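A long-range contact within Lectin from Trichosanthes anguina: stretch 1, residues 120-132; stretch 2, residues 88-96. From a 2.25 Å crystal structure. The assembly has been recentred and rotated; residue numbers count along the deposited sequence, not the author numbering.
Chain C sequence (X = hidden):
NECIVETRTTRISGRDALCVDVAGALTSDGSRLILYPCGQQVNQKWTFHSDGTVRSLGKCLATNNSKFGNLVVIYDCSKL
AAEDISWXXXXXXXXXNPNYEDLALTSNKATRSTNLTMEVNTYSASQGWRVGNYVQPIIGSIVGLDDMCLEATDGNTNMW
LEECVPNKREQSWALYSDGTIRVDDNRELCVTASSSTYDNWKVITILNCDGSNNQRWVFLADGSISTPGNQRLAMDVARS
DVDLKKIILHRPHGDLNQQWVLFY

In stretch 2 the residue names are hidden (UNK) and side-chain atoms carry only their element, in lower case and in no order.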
ATOM      1  N   VAL C 120      -9.980   0.622 -28.385  1.00 69.22           N
ATOM      2  CA  VAL C 120     -11.018  -0.004 -27.578  1.00 70.06           C
ATOM      3  C   VAL C 120     -10.372  -0.505 -26.283  1.00 69.52           C
ATOM      4  O   VAL C 120      -9.215  -0.973 -26.283  1.00 62.88           O
ATOM      5  CB  VAL C 120     -11.705  -1.174 -28.314  1.00 73.90           C
ATOM      6  CG1 VAL C 120     -12.974  -1.593 -27.575  1.00 76.52           C
ATOM      7  CG2 VAL C 120     -12.021  -0.796 -29.763  1.00 75.69           C
ATOM      8  N   ASN C 121     -11.100  -0.380 -25.179  1.00 64.68           N
ATOM      9  CA  ASN C 121     -10.562  -0.775 -23.882  1.00 62.77           C
ATOM     10  C   ASN C 121     -10.761  -2.265 -23.624  1.00 56.01           C
ATOM     11  O   ASN C 121     -11.883  -2.717 -23.425  1.00 54.37           O
ATOM     12  CB  ASN C 121     -11.196   0.056 -22.756  1.00 62.41           C
ATOM     13  CG  ASN C 121     -10.565  -0.211 -21.393  1.00 60.60           C
ATOM     14  OD1 ASN C 121      -9.402  -0.620 -21.286  1.00 64.07           O
ATOM     15  ND2 ASN C 121     -11.334   0.026 -20.346  1.00 57.06           N
ATOM     16  N   THR C 122      -9.658  -3.008 -23.628  1.00 55.38           N
ATOM     17  CA  THR C 122      -9.657  -4.434 -23.289  1.00 57.65           C
ATOM     18  C   THR C 122      -8.820  -4.719 -22.034  1.00 59.62           C
ATOM     19  O   THR C 122      -8.556  -5.876 -21.714  1.00 56.62           O
ATOM     20  CB  THR C 122      -9.125  -5.288 -24.457  1.00 55.50           C
ATOM     21  OG1 THR C 122      -7.810  -4.852 -24.830  1.00 51.36           O
ATOM     22  CG2 THR C 122     -10.064  -5.170 -25.652  1.00 59.00           C
ATOM     23  N   TYR C 123      -8.410  -3.664 -21.329  1.00 58.43           N
ATOM     24  CA  TYR C 123      -7.679  -3.804 -20.072  1.00 56.26           C
ATOM     25  C   TYR C 123      -6.383  -4.573 -20.256  1.00 56.11           C
ATOM     26  O   TYR C 123      -6.047  -5.463 -19.475  1.00 56.95           O
ATOM     27  CB  TYR C 123      -8.555  -4.459 -19.013  1.00 55.41           C
ATOM     28  CG  TYR C 123      -9.766  -3.634 -18.661  1.00 59.64           C
ATOM     29  CD1 TYR C 123      -9.657  -2.537 -17.809  1.00 61.19           C
ATOM     30  CD2 TYR C 123     -11.028  -3.953 -19.164  1.00 63.03           C
ATOM     31  CE1 TYR C 123     -10.768  -1.782 -17.469  1.00 62.59           C
ATOM     32  CE2 TYR C 123     -12.143  -3.197 -18.830  1.00 64.09           C
ATOM     33  CZ  TYR C 123     -12.006  -2.114 -17.982  1.00 62.98           C
ATOM     34  OH  TYR C 123     -13.105  -1.358 -17.646  1.00 67.53           O
ATOM     35  N   SER C 124      -5.660  -4.193 -21.298  1.00 54.69           N
ATOM     36  CA  SER C 124      -4.391  -4.789 -21.645  1.00 56.79           C
ATOM     37  C   SER C 124      -3.261  -4.069 -20.948  1.00 54.24           C
ATOM     38  O   SER C 124      -3.415  -2.918 -20.533  1.00 53.99           O
ATOM     39  CB  SER C 124      -4.187  -4.701 -23.165  1.00 59.53           C
ATOM     40  OG  SER C 124      -5.348  -5.176 -23.827  1.00 64.50           O
ATOM     41  N   ALA C 125      -2.119  -4.748 -20.851  1.00 51.41           N
ATOM     42  CA  ALA C 125      -0.901  -4.167 -20.308  1.00 51.84           C
ATOM     43  C   ALA C 125      -0.434  -2.977 -21.138  1.00 57.43           C
ATOM     44  O   ALA C 125       0.244  -2.083 -20.624  1.00 63.58           O
ATOM     45  CB  ALA C 125       0.202  -5.210 -20.223  1.00 50.52           C
ATOM     46  N   SER C 126      -0.798  -2.964 -22.417  1.00 56.51           N
ATOM     47  CA  SER C 126      -0.528  -1.824 -23.288  1.00 56.05           C
ATOM     48  C   SER C 126      -1.455  -0.635 -22.978  1.00 53.86           C
ATOM     49  O   SER C 126      -1.241   0.467 -23.500  1.00 55.66           O
ATOM     50  CB  SER C 126      -0.680  -2.249 -24.757  1.00 56.71           C
ATOM     51  OG  SER C 126      -1.984  -2.763 -24.995  1.00 57.82           O
ATOM     52  N   GLN C 127      -2.481  -0.866 -22.151  1.00 49.29           N
ATOM     53  CA  GLN C 127      -3.399   0.183 -21.687  1.00 49.39           C
ATOM     54  C   GLN C 127      -3.280   0.521 -20.173  1.00 47.77           C
ATOM     55  O   GLN C 127      -4.190   1.116 -19.584  1.00 45.86           O
ATOM     56  CB  GLN C 127      -4.834  -0.229 -22.028  1.00 52.16           C
ATOM     57  CG  GLN C 127      -5.005  -0.540 -23.514  1.00 57.12           C
ATOM     58  CD  GLN C 127      -6.435  -0.838 -23.901  1.00 58.00           C
ATOM     59  OE1 GLN C 127      -7.084  -1.719 -23.323  1.00 54.40           O
ATOM     60  NE2 GLN C 127      -6.941  -0.108 -24.897  1.00 63.27           N
ATOM     61  N   GLY C 128      -2.162   0.144 -19.558  1.00 48.21           N
ATOM     62  CA  GLY C 128      -1.944   0.355 -18.124  1.00 46.93           C
ATOM     63  C   GLY C 128      -0.942   1.457 -17.886  1.00 47.70           C
ATOM     64  O   GLY C 128       0.132   1.488 -18.497  1.00 44.78           O
ATOM     65  N   TRP C 129      -1.285   2.379 -16.996  1.00 47.06           N
ATOM     66  CA  TRP C 129      -0.412   3.533 -16.747  1.00 43.89           C
ATOM     67  C   TRP C 129      -0.280   3.834 -15.256  1.00 39.75           C
ATOM     68  O   TRP C 129      -1.213   3.622 -14.505  1.00 36.63           O
ATOM     69  CB  TRP C 129      -0.972   4.766 -17.461  1.00 45.71           C
ATOM     70  CG  TRP C 129      -1.256   4.545 -18.898  1.00 44.19           C
ATOM     71  CD1 TRP C 129      -2.453   4.207 -19.454  1.00 45.13           C
ATOM     72  CD2 TRP C 129      -0.325   4.643 -19.967  1.00 42.06           C
ATOM     73  NE1 TRP C 129      -2.323   4.088 -20.809  1.00 45.47           N
ATOM     74  CE2 TRP C 129      -1.023   4.348 -21.151  1.00 42.60           C
ATOM     75  CE3 TRP C 129       1.041   4.947 -20.037  1.00 43.55           C
ATOM     76  CZ2 TRP C 129      -0.408   4.348 -22.399  1.00 46.99           C
ATOM     77  CZ3 TRP C 129       1.659   4.949 -21.279  1.00 47.06           C
ATOM     78  CH2 TRP C 129       0.929   4.655 -22.448  1.00 47.04           C
ATOM     79  N   ARG C 130       0.894   4.327 -14.870  1.00 40.18           N
ATOM     80  CA  ARG C 130       1.165   4.862 -13.547  1.00 41.29           C
ATOM     81  C   ARG C 130       1.343   6.380 -13.617  1.00 41.67           C
ATOM     82  O   ARG C 130       2.332   6.884 -14.189  1.00 38.39           O
ATOM     83  CB  ARG C 130       2.444   4.266 -12.964  1.00 40.66           C
ATOM     84  CG  ARG C 130       2.743   4.762 -11.554  1.00 40.07           C
ATOM     85  CD  ARG C 130       4.194   4.505 -11.184  1.00 40.49           C
ATOM     86  NE  ARG C 130       4.476   3.078 -11.034  1.00 38.85           N
ATOM     87  CZ  ARG C 130       5.689   2.562 -10.880  1.00 39.26           C
ATOM     88  NH1 ARG C 130       6.762   3.344 -10.864  1.00 40.24           N
ATOM     89  NH2 ARG C 130       5.834   1.241 -10.766  1.00 43.40           N
ATOM     90  N   VAL C 131       0.402   7.092 -13.009  1.00 38.40           N
ATOM     91  CA  VAL C 131       0.528   8.536 -12.830  1.00 39.49           C
ATOM     92  C   VAL C 131       1.283   8.774 -11.539  1.00 37.83           C
ATOM     93  O   VAL C 131       0.818   8.421 -10.466  1.00 38.37           O
ATOM     94  CB  VAL C 131      -0.846   9.200 -12.744  1.00 40.82           C
ATOM     95  CG1 VAL C 131      -0.694  10.693 -12.506  1.00 41.42           C
ATOM     96  CG2 VAL C 131      -1.631   8.912 -14.007  1.00 41.39           C
ATOM     97  N   GLY C 132       2.465   9.346 -11.648  1.00 38.06           N
ATOM     98  CA  GLY C 132       3.331   9.493 -10.510  1.00 39.20           C
ATOM     99  C   GLY C 132       4.739   9.758 -10.961  1.00 41.47           C
ATOM    100  O   GLY C 132       5.114   9.436 -12.091  1.00 45.08           O
ATOM    101  N   UNK C  88      -9.922  11.074 -17.085  1.00 59.84           N
ATOM    102  CA  UNK C  88     -10.150  10.403 -15.817  1.00 56.75           C
ATOM    103  C   UNK C  88      -9.093   9.306 -15.647  1.00 55.00           C
ATOM    104  O   UNK C  88      -8.818   8.554 -16.581  1.00 54.50           O
ATOM    105  o   UNK C  88     -13.133   8.906 -14.247  1.00 69.65           O
ATOM    106  c   UNK C  88     -11.559   9.816 -15.781  1.00 58.93           C
ATOM    107  c   UNK C  88     -11.994   9.395 -14.386  1.00 64.63           C
ATOM    108  o   UNK C  88     -11.224   9.556 -13.421  1.00 71.39           O
ATOM    109  N   UNK C  89      -8.482   9.256 -14.464  1.00 50.45           N
ATOM    110  CA  UNK C  89      -7.536   8.200 -14.088  1.00 49.27           C
ATOM    111  C   UNK C  89      -8.208   7.281 -13.062  1.00 49.12           C
ATOM    112  O   UNK C  89      -8.823   7.758 -12.098  1.00 48.24           O
ATOM    113  c   UNK C  89      -5.193   7.746 -13.226  1.00 50.60           C
ATOM    114  c   UNK C  89      -5.697   9.866 -14.439  1.00 48.53           C
ATOM    115  c   UNK C  89      -6.249   8.807 -13.498  1.00 49.32           C
ATOM    116  N   UNK C  90      -8.113   5.971 -13.295  1.00 50.07           N
ATOM    117  CA  UNK C  90      -8.706   4.946 -12.413  1.00 51.07           C
ATOM    118  C   UNK C  90      -7.623   4.284 -11.582  1.00 48.77           C
ATOM    119  O   UNK C  90      -6.448   4.250 -11.976  1.00 46.28           O
ATOM    120  o   UNK C  90      -8.484   2.920 -13.798  1.00 52.50           O
ATOM    121  c   UNK C  90      -9.420   3.848 -13.224  1.00 52.83           C
ATOM    122  N   UNK C  91      -8.042   3.715 -10.454  1.00 48.24           N
ATOM    123  CA  UNK C  91      -7.136   2.974  -9.566  1.00 49.48           C
ATOM    124  C   UNK C  91      -6.406   1.845 -10.288  1.00 47.23           C
ATOM    125  O   UNK C  91      -5.267   1.535  -9.959  1.00 50.78           O
ATOM    126  c   UNK C  91      -6.987   1.506  -7.510  1.00 52.46           C
ATOM    127  c   UNK C  91      -8.481   3.516  -7.510  1.00 52.78           C
ATOM    128  c   UNK C  91      -7.899   2.389  -8.349  1.00 51.20           C
ATOM    129  N   UNK C  92      -7.057   1.236 -11.271  1.00 47.47           N
ATOM    130  CA  UNK C  92      -6.446   0.157 -12.045  1.00 48.19           C
ATOM    131  C   UNK C  92      -5.458   0.572 -13.127  1.00 48.34           C
ATOM    132  O   UNK C  92      -4.947  -0.289 -13.845  1.00 47.18           O
ATOM    133  N   UNK C  93      -5.199   1.870 -13.274  1.00 47.01           N
ATOM    134  CA  UNK C  93      -4.211   2.365 -14.248  1.00 45.44           C
ATOM    135  C   UNK C  93      -4.747   2.718 -15.635  1.00 45.85           C
ATOM    136  O   UNK C  93      -3.962   2.942 -16.576  1.00 49.40           O
ATOM    137  N   UNK C  94      -6.067   2.760 -15.776  1.00 44.54           N
ATOM    138  CA  UNK C  94      -6.691   3.174 -17.022  1.00 47.18           C
ATOM    139  C   UNK C  94      -6.833   4.703 -17.074  1.00 50.95           C
ATOM    140  O   UNK C  94      -7.399   5.314 -16.167  1.00 49.72           O
ATOM    141  o   UNK C  94      -8.030   1.150 -17.079  1.00 48.12           O
ATOM    142  c   UNK C  94      -8.094   2.578 -17.184  1.00 47.52           C
ATOM    143  c   UNK C  94      -8.690   2.974 -18.543  1.00 49.97           C
ATOM    144  N   UNK C  95      -6.314   5.295 -18.143  1.00 50.81           N
ATOM    145  CA  UNK C  95      -6.510   6.698 -18.457  1.00 53.18           C
ATOM    146  C   UNK C  95      -7.474   6.770 -19.628  1.00 56.00           C
ATOM    147  O   UNK C  95      -7.197   6.213 -20.685  1.00 54.07           O
ATOM    148  c   UNK C  95      -4.252   7.373 -17.630  1.00 49.42           C
ATOM    149  c   UNK C  95      -5.394   8.752 -19.423  1.00 53.74           C
ATOM    150  c   UNK C  95      -2.911   8.021 -17.852  1.00 49.66           C
ATOM    151  c   UNK C  95      -5.170   7.351 -18.853  1.00 51.76           C
ATOM    152  N   UNK C  96      -8.587   7.465 -19.443  1.00 56.41           N
ATOM    153  CA  UNK C  96      -9.612   7.554 -20.474  1.00 60.28           C
ATOM    154  C   UNK C  96     -10.333   8.910 -20.452  1.00 59.08           C
ATOM    155  O   UNK C  96     -10.171   9.691 -19.519  1.00 54.60           O
ATOM    156  c   UNK C  96     -10.615   6.406 -20.298  1.00 62.40           C
ATOM    157  s   UNK C  96     -13.030   7.023 -19.027  1.00 80.26           S
ATOM    158  c   UNK C  96     -13.943   5.488 -18.869  1.00 75.73           C
ATOM    159  c   UNK C  96     -11.340   6.398 -18.962  1.00 68.05           C
TER
HETATM  160  O   HOH W   1      -5.422   3.531 -20.409  1.00 44.80           O

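Position 88 carries two carbons, the second bearing two oxygens. This is a carboxylate one carbon from the backbone, and none of it reaches stretch 1. The residue is Asp88. Its backbone N and O pair with the O and N of position 96 at 2.8 and 3.1 Å, which ties the two ends of the stretch together as a hairpin.

Position 89 has three side-chain carbons, one carrying the other two. The CA-to-CB bond points toward stretch 1, and a branch carbon lies 3.8 Å from CG2 of Val131. A branch at CB with no oxygen gives Val89. Its contact, Val131 CG2 to Val89 CG1, is purely apolar.

Position 90 has one carbon, then one oxygen, unbranched. This short hydroxyl side chain does not touch stretch 1. It is Ser90. It acts within the hairpin: its OG accepts a hydrogen bond from the backbone N of position 94 at 3.1 Å.

Position 91 again has one carbon carrying two carbons. They are out of reach of stretch 1. It is Val91. It sits within the type I turn that runs from 90 to 93.

Position 92 has no side-chain atoms, not even a CB, and makes no contact with stretch 1. It is Gly92.

Position 93 also lacks a side chain. Its backbone O lies 2.8 Å from N of Trp129. Its phi is positive, at 92°. A CB here would point toward stretch 1 and lie 3.0 Å from the O of Trp129, a clash. It would also be jammed against the carbonyl O of the residue before. The residue is Gly93. Its N donates to Ser90 O at 3.0 Å, closing the turn.

Position 94 has one carbon carrying one oxygen and one carbon. CA-to-CB points away from stretch 1, yet the oxygen lies 4.0 Å from CE1 of Tyr123 and the branch carbon 4.4 Å from ND2 of Asn121. That fork identifies Thr94. OG1 is hydrogen-bonded elsewhere in the structure.

Position 95 has four carbons, forked at the first, with one arm two carbons long. The CA-to-CB bond points toward stretch 1. The end of the long arm is 3.8 Å from CB of Trp129. The residue is Ile95; its CD1 also lies 4.1 Å from CG2 of Val131.

Position 96 has two carbons, a sulfur and a last carbon, unbranched. The CA-to-CB bond points sideways, and the side chain makes no contact with stretch 1. It is Met96.

The contact has one direct hydrogen bond, from Trp129 N to Gly93 O, at 2.8 Å. The absence of a side chain at Gly93 lets the backbones come close, with the CA atoms of Trp129 and Gly93 4.7 Å apart. Beside this bond, Ile95 packs against Trp129 and Val131, and Val131 also meets Val89. A water adds a second polar link: its O accepts from Ile95 N at 3.0 Å and donates to Gln127 O at 2.8 Å. The surface buried between the two stretches is 355 Å², both sides summed.

Stretch 2, residues 88-96: DVSVGGTIM
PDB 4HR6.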